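Local atomic coordinates of superoxide dismutase [Mn/Fe] (Aeropyrum pernix, PDB entry 3AK2), a protein that catalyses the dismutation of superoxide to dioxygen and hydrogen peroxide at a metal centre that works with either manganese or iron. Residues A[31-42]-A[72-83]. Sequence-based numbering, arbitrary orientation.
Sequences HHQKHHNTYVKG and NYAGHIMHTIFW. With MN (manganese (II) ion), chain E; EDO (1,2-ethanediol), chain I.
His31 and His79 share one manganese ion across the two helices, each bound through NE2, and these two nitrogens stand 3.1 Å apart as fellow ligands. A water, Asp165 and His169 complete the site. His79 is also held from behind: its ND1 donates to Gly75 O at 2.7 Å, in the plane of the ring, which fixes the ring's rotation. The edge of Trp83 meets the face of His31, with Trp83 CH2 3.4 Å from His31 CG.

His36 links two points of segment 72-83. Its ND1 accepts a nearly straight bond from Trp83 NE1 (2.9 Å, 166°). Its NE2 is hydrogen-bonded to His76 ND1 at 3.0 Å. With CG anti to the backbone N (chi1 -170°), the ring reaches across and lies flat over His79 CB, a CH-pi contact. A leucine here would probably leave Trp83 NE1 and His76 ND1 without this partner. Tyr39 brings CE2 to 3.2 Å from His79 CE1.

The segments 31-42 and 72-82 cross at -134°, within the alpha-hairpin domain of iron/manganese superoxide dismutases. Tyr73 is hydrogen-bonded to Asp136 of a second subunit. Met78 packs on strands 129-136 and 159-165, and Phe82 on strand 159-165 and helix 179-186.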
loop_
_atom_site.group_PDB
_atom_site.type_symbol
_atom_site.label_atom_id
_atom_site.label_comp_id
_atom_site.label_asym_id
_atom_site.label_seq_id
_atom_site.Cartn_x
_atom_site.Cartn_y
_atom_site.Cartn_z
ATOM N N HIS A 31 18.773 -8.303 -14.799
ATOM C CA HIS A 31 18.363 -7.240 -13.897
ATOM C C HIS A 31 18.456 -5.883 -14.588
ATOM O O HIS A 31 17.566 -5.036 -14.464
ATOM C CB HIS A 31 19.247 -7.258 -12.659
ATOM C CG HIS A 31 18.638 -6.586 -11.472
ATOM N ND1 HIS A 31 19.231 -6.598 -10.229
ATOM C CD2 HIS A 31 17.482 -5.895 -11.333
ATOM C CE1 HIS A 31 18.474 -5.929 -9.378
ATOM N NE2 HIS A 31 17.401 -5.500 -10.021
ATOM N N HIS A 32 19.539 -5.704 -15.333
ATOM C CA HIS A 32 19.815 -4.464 -16.027
ATOM C C HIS A 32 18.997 -4.357 -17.309
ATOM O O HIS A 32 18.275 -3.376 -17.516
ATOM C CB HIS A 32 21.312 -4.401 -16.333
ATOM C CG HIS A 32 21.749 -3.145 -17.012
ATOM N ND1 HIS A 32 22.391 -3.146 -18.232
ATOM C CD2 HIS A 32 21.650 -1.846 -16.639
ATOM C CE1 HIS A 32 22.668 -1.904 -18.581
ATOM N NE2 HIS A 32 22.230 -1.096 -17.633
ATOM N N GLN A 33 19.109 -5.377 -18.160
ATOM C CA GLN A 33 18.527 -5.347 -19.504
ATOM C C GLN A 33 17.020 -5.522 -19.532
ATOM O O GLN A 33 16.352 -5.000 -20.427
ATOM C CB GLN A 33 19.175 -6.407 -20.406
ATOM C CG GLN A 33 20.660 -6.180 -20.641
ATOM C CD GLN A 33 21.264 -7.118 -21.673
ATOM O OE1 GLN A 33 22.367 -6.876 -22.167
ATOM N NE2 GLN A 33 20.556 -8.193 -21.997
ATOM N N LYS A 34 16.483 -6.267 -18.571
ATOM C CA LYS A 34 15.050 -6.522 -18.545
ATOM C C LYS A 34 14.352 -5.637 -17.521
ATOM O O LYS A 34 13.520 -4.806 -17.882
ATOM C CB LYS A 34 14.756 -8.011 -18.309
ATOM C CG LYS A 34 15.359 -8.950 -19.362
ATOM C CD LYS A 34 14.743 -8.718 -20.742
ATOM C CE LYS A 34 15.142 -9.801 -21.736
ATOM N NZ LYS A 34 16.522 -9.604 -22.249
ATOM N N HIS A 35 14.719 -5.778 -16.254
ATOM C CA HIS A 35 13.997 -5.077 -15.195
ATOM C C HIS A 35 14.230 -3.567 -15.190
ATOM O O HIS A 35 13.278 -2.795 -15.291
ATOM C CB HIS A 35 14.279 -5.705 -13.832
ATOM C CG HIS A 35 13.858 -7.136 -13.749
ATOM N ND1 HIS A 35 12.537 -7.511 -13.627
ATOM C CD2 HIS A 35 14.570 -8.284 -13.815
ATOM C CE1 HIS A 35 12.458 -8.830 -13.600
ATOM N NE2 HIS A 35 13.677 -9.323 -13.715
ATOM N N HIS A 36 15.481 -3.135 -15.094
ATOM C CA HIS A 36 15.727 -1.701 -15.046
ATOM C C HIS A 36 15.205 -1.037 -16.327
ATOM O O HIS A 36 14.530 -0.007 -16.267
ATOM C CB HIS A 36 17.203 -1.387 -14.796
ATOM C CG HIS A 36 17.473 0.061 -14.509
ATOM N ND1 HIS A 36 18.725 0.532 -14.178
ATOM C CD2 HIS A 36 16.654 1.141 -14.508
ATOM C CE1 HIS A 36 18.667 1.839 -13.992
ATOM N NE2 HIS A 36 17.421 2.235 -14.188
ATOM N N ASN A 37 15.477 -1.646 -17.478
ATOM C CA ASN A 37 14.983 -1.119 -18.755
ATOM C C ASN A 37 13.469 -0.920 -18.760
ATOM O O ASN A 37 12.963 0.084 -19.269
ATOM C CB ASN A 37 15.390 -2.028 -19.916
ATOM C CG ASN A 37 15.327 -1.324 -21.259
ATOM O OD1 ASN A 37 15.728 -0.167 -21.388
ATOM N ND2 ASN A 37 14.824 -2.022 -22.269
ATOM N N THR A 38 12.750 -1.875 -18.181
ATOM C CA THR A 38 11.294 -1.808 -18.115
ATOM C C THR A 38 10.821 -0.591 -17.317
ATOM O O THR A 38 9.851 0.063 -17.700
ATOM C CB THR A 38 10.710 -3.126 -17.565
ATOM O OG1 THR A 38 10.923 -4.166 -18.526
ATOM C CG2 THR A 38 9.217 -3.012 -17.288
ATOM N N TYR A 39 11.509 -0.276 -16.222
ATOM C CA TYR A 39 11.120 0.892 -15.426
ATOM C C TYR A 39 11.376 2.192 -16.177
ATOM O O TYR A 39 10.555 3.112 -16.144
ATOM C CB TYR A 39 11.802 0.901 -14.056
ATOM C CG TYR A 39 11.689 -0.411 -13.316
ATOM C CD1 TYR A 39 10.461 -1.058 -13.177
ATOM C CD2 TYR A 39 12.815 -1.004 -12.754
ATOM C CE1 TYR A 39 10.367 -2.273 -12.506
ATOM C CE2 TYR A 39 12.731 -2.208 -12.087
ATOM C CZ TYR A 39 11.514 -2.838 -11.965
ATOM O OH TYR A 39 11.452 -4.033 -11.285
ATOM N N VAL A 40 12.502 2.265 -16.880
ATOM C CA VAL A 40 12.789 3.427 -17.712
ATOM C C VAL A 40 11.666 3.627 -18.732
ATOM O O VAL A 40 11.104 4.719 -18.843
ATOM C CB VAL A 40 14.152 3.291 -18.430
ATOM C CG1 VAL A 40 14.379 4.454 -19.397
ATOM C CG2 VAL A 40 15.282 3.212 -17.409
ATOM N N LYS A 41 11.330 2.565 -19.460
ATOM C CA LYS A 41 10.254 2.631 -20.450
ATOM C C LYS A 41 8.916 3.014 -19.814
ATOM O O LYS A 41 8.172 3.815 -20.373
ATOM C CB LYS A 41 10.104 1.296 -21.180
ATOM C CG LYS A 41 11.311 0.877 -22.010
ATOM C CD LYS A 41 11.088 -0.485 -22.678
ATOM C CE LYS A 41 10.830 -1.623 -21.691
ATOM N NZ LYS A 41 12.063 -2.370 -21.317
ATOM N N GLY A 42 8.616 2.435 -18.652
ATOM C CA GLY A 42 7.366 2.713 -17.957
ATOM C C GLY A 42 7.243 4.156 -17.509
ATOM O O GLY A 42 6.158 4.739 -17.565
ATOM N N ASN A 72 7.383 3.464 -11.716
ATOM C CA ASN A 72 8.450 3.292 -12.685
ATOM C C ASN A 72 9.578 4.295 -12.516
ATOM O O ASN A 72 10.755 3.926 -12.620
ATOM C CB ASN A 72 7.892 3.286 -14.101
ATOM C CG ASN A 72 7.106 2.034 -14.393
ATOM O OD1 ASN A 72 7.676 0.960 -14.576
ATOM N ND2 ASN A 72 5.781 2.161 -14.421
ATOM N N TYR A 73 9.238 5.547 -12.221
ATOM C CA TYR A 73 10.265 6.521 -11.878
ATOM C C TYR A 73 11.062 6.037 -10.664
ATOM O O TYR A 73 12.297 6.051 -10.670
ATOM C CB TYR A 73 9.677 7.904 -11.596
ATOM C CG TYR A 73 10.739 8.885 -11.148
ATOM C CD1 TYR A 73 11.428 9.670 -12.071
ATOM C CD2 TYR A 73 11.082 8.995 -9.801
ATOM C CE1 TYR A 73 12.423 10.560 -11.654
ATOM C CE2 TYR A 73 12.075 9.866 -9.381
ATOM C CZ TYR A 73 12.741 10.645 -10.305
ATOM O OH TYR A 73 13.717 11.521 -9.853
ATOM N N ALA A 74 10.355 5.600 -9.629
ATOM C CA ALA A 74 11.018 5.079 -8.447
ATOM C C ALA A 74 11.928 3.899 -8.798
ATOM O O ALA A 74 13.062 3.828 -8.331
ATOM C CB ALA A 74 10.007 4.690 -7.403
ATOM N N GLY A 75 11.444 2.964 -9.613
ATOM C CA GLY A 75 12.274 1.834 -10.020
ATOM C C GLY A 75 13.528 2.320 -10.717
ATOM O O GLY A 75 14.634 1.836 -10.463
ATOM N N HIS A 76 13.362 3.300 -11.592
ATOM C CA HIS A 76 14.485 3.855 -12.318
ATOM C C HIS A 76 15.530 4.474 -11.381
ATOM O O HIS A 76 16.702 4.092 -11.417
ATOM C CB HIS A 76 13.984 4.861 -13.356
ATOM C CG HIS A 76 15.075 5.573 -14.086
ATOM N ND1 HIS A 76 16.216 4.939 -14.528
ATOM C CD2 HIS A 76 15.191 6.868 -14.462
ATOM C CE1 HIS A 76 16.990 5.814 -15.143
ATOM N NE2 HIS A 76 16.389 6.990 -15.121
ATOM N N ILE A 77 15.124 5.412 -10.534
ATOM C CA ILE A 77 16.107 6.061 -9.671
ATOM C C ILE A 77 16.751 5.096 -8.669
ATOM O O ILE A 77 17.951 5.178 -8.419
ATOM C CB ILE A 77 15.553 7.331 -8.998
ATOM C CG1 ILE A 77 16.720 8.185 -8.488
ATOM C CG2 ILE A 77 14.512 6.997 -7.917
ATOM C CD1 ILE A 77 16.317 9.554 -8.019
ATOM N N MET A 78 15.971 4.165 -8.122
ATOM C CA MET A 78 16.519 3.210 -7.161
ATOM C C MET A 78 17.585 2.322 -7.799
ATOM O O MET A 78 18.637 2.100 -7.202
ATOM C CB MET A 78 15.424 2.368 -6.492
ATOM C CG MET A 78 14.418 3.168 -5.660
ATOM S SD MET A 78 15.126 3.985 -4.210
ATOM C CE MET A 78 15.370 2.576 -3.114
ATOM N N HIS A 79 17.339 1.832 -9.014
ATOM C CA HIS A 79 18.360 1.027 -9.703
ATOM C C HIS A 79 19.565 1.867 -10.116
ATOM O O HIS A 79 20.697 1.388 -10.089
ATOM C CB HIS A 79 17.773 0.271 -10.899
ATOM C CG HIS A 79 16.864 -0.851 -10.507
ATOM N ND1 HIS A 79 15.544 -0.648 -10.163
ATOM C CD2 HIS A 79 17.085 -2.182 -10.380
ATOM C CE1 HIS A 79 14.992 -1.806 -9.845
ATOM N NE2 HIS A 79 15.905 -2.753 -9.969
ATOM N N THR A 80 19.320 3.120 -10.485
ATOM C CA THR A 80 20.388 4.052 -10.844
ATOM C C THR A 80 21.369 4.257 -9.687
ATOM O O THR A 80 22.570 4.403 -9.915
ATOM C CB THR A 80 19.791 5.392 -11.326
ATOM O OG1 THR A 80 19.089 5.176 -12.556
ATOM C CG2 THR A 80 20.867 6.459 -11.541
ATOM N N ILE A 81 20.864 4.247 -8.456
ATOM C CA ILE A 81 21.719 4.331 -7.271
ATOM C C ILE A 81 22.348 2.963 -6.960
ATOM O O ILE A 81 23.533 2.876 -6.620
ATOM C CB ILE A 81 20.930 4.869 -6.054
ATOM C CG1 ILE A 81 20.385 6.271 -6.355
ATOM C CG2 ILE A 81 21.802 4.867 -4.797
ATOM C CD1 ILE A 81 19.379 6.782 -5.338
ATOM N N PHE A 82 21.556 1.901 -7.111
ATOM C CA PHE A 82 21.978 0.529 -6.804
ATOM C C PHE A 82 23.267 0.098 -7.517
ATOM O O PHE A 82 24.169 -0.457 -6.882
ATOM C CB PHE A 82 20.825 -0.432 -7.125
ATOM C CG PHE A 82 21.081 -1.874 -6.759
ATOM C CD1 PHE A 82 21.395 -2.242 -5.457
ATOM C CD2 PHE A 82 20.958 -2.873 -7.725
ATOM C CE1 PHE A 82 21.613 -3.587 -5.127
ATOM C CE2 PHE A 82 21.162 -4.215 -7.406
ATOM C CZ PHE A 82 21.494 -4.572 -6.106
ATOM N N TRP A 83 23.369 0.353 -8.821
ATOM C CA TRP A 83 24.536 -0.142 -9.560
ATOM C C TRP A 83 25.877 0.445 -9.078
ATOM O O TRP A 83 26.781 -0.319 -8.737
ATOM C CB TRP A 83 24.390 0.022 -11.075
ATOM C CG TRP A 83 23.086 -0.409 -11.673
ATOM C CD1 TRP A 83 22.272 0.347 -12.463
ATOM C CD2 TRP A 83 22.464 -1.702 -11.575
ATOM N NE1 TRP A 83 21.176 -0.384 -12.856
ATOM C CE2 TRP A 83 21.271 -1.645 -12.333
ATOM C CE3 TRP A 83 22.802 -2.903 -10.934
ATOM C CZ2 TRP A 83 20.406 -2.731 -12.453
ATOM C CZ3 TRP A 83 21.936 -3.985 -11.056
ATOM C CH2 TRP A 83 20.754 -3.888 -11.810
HETATM MN MN MN E . 15.558 -4.753 -9.101
HETATM C C1 EDO I . 11.084 -7.288 -17.264
HETATM O O1 EDO I . 10.503 -8.122 -18.274
HETATM C C2 EDO I . 9.965 -6.655 -16.440
HETATM O O2 EDO I . 10.476 -6.272 -15.157
HETATM O O HOH W 1 13.930 -4.063 -7.931
#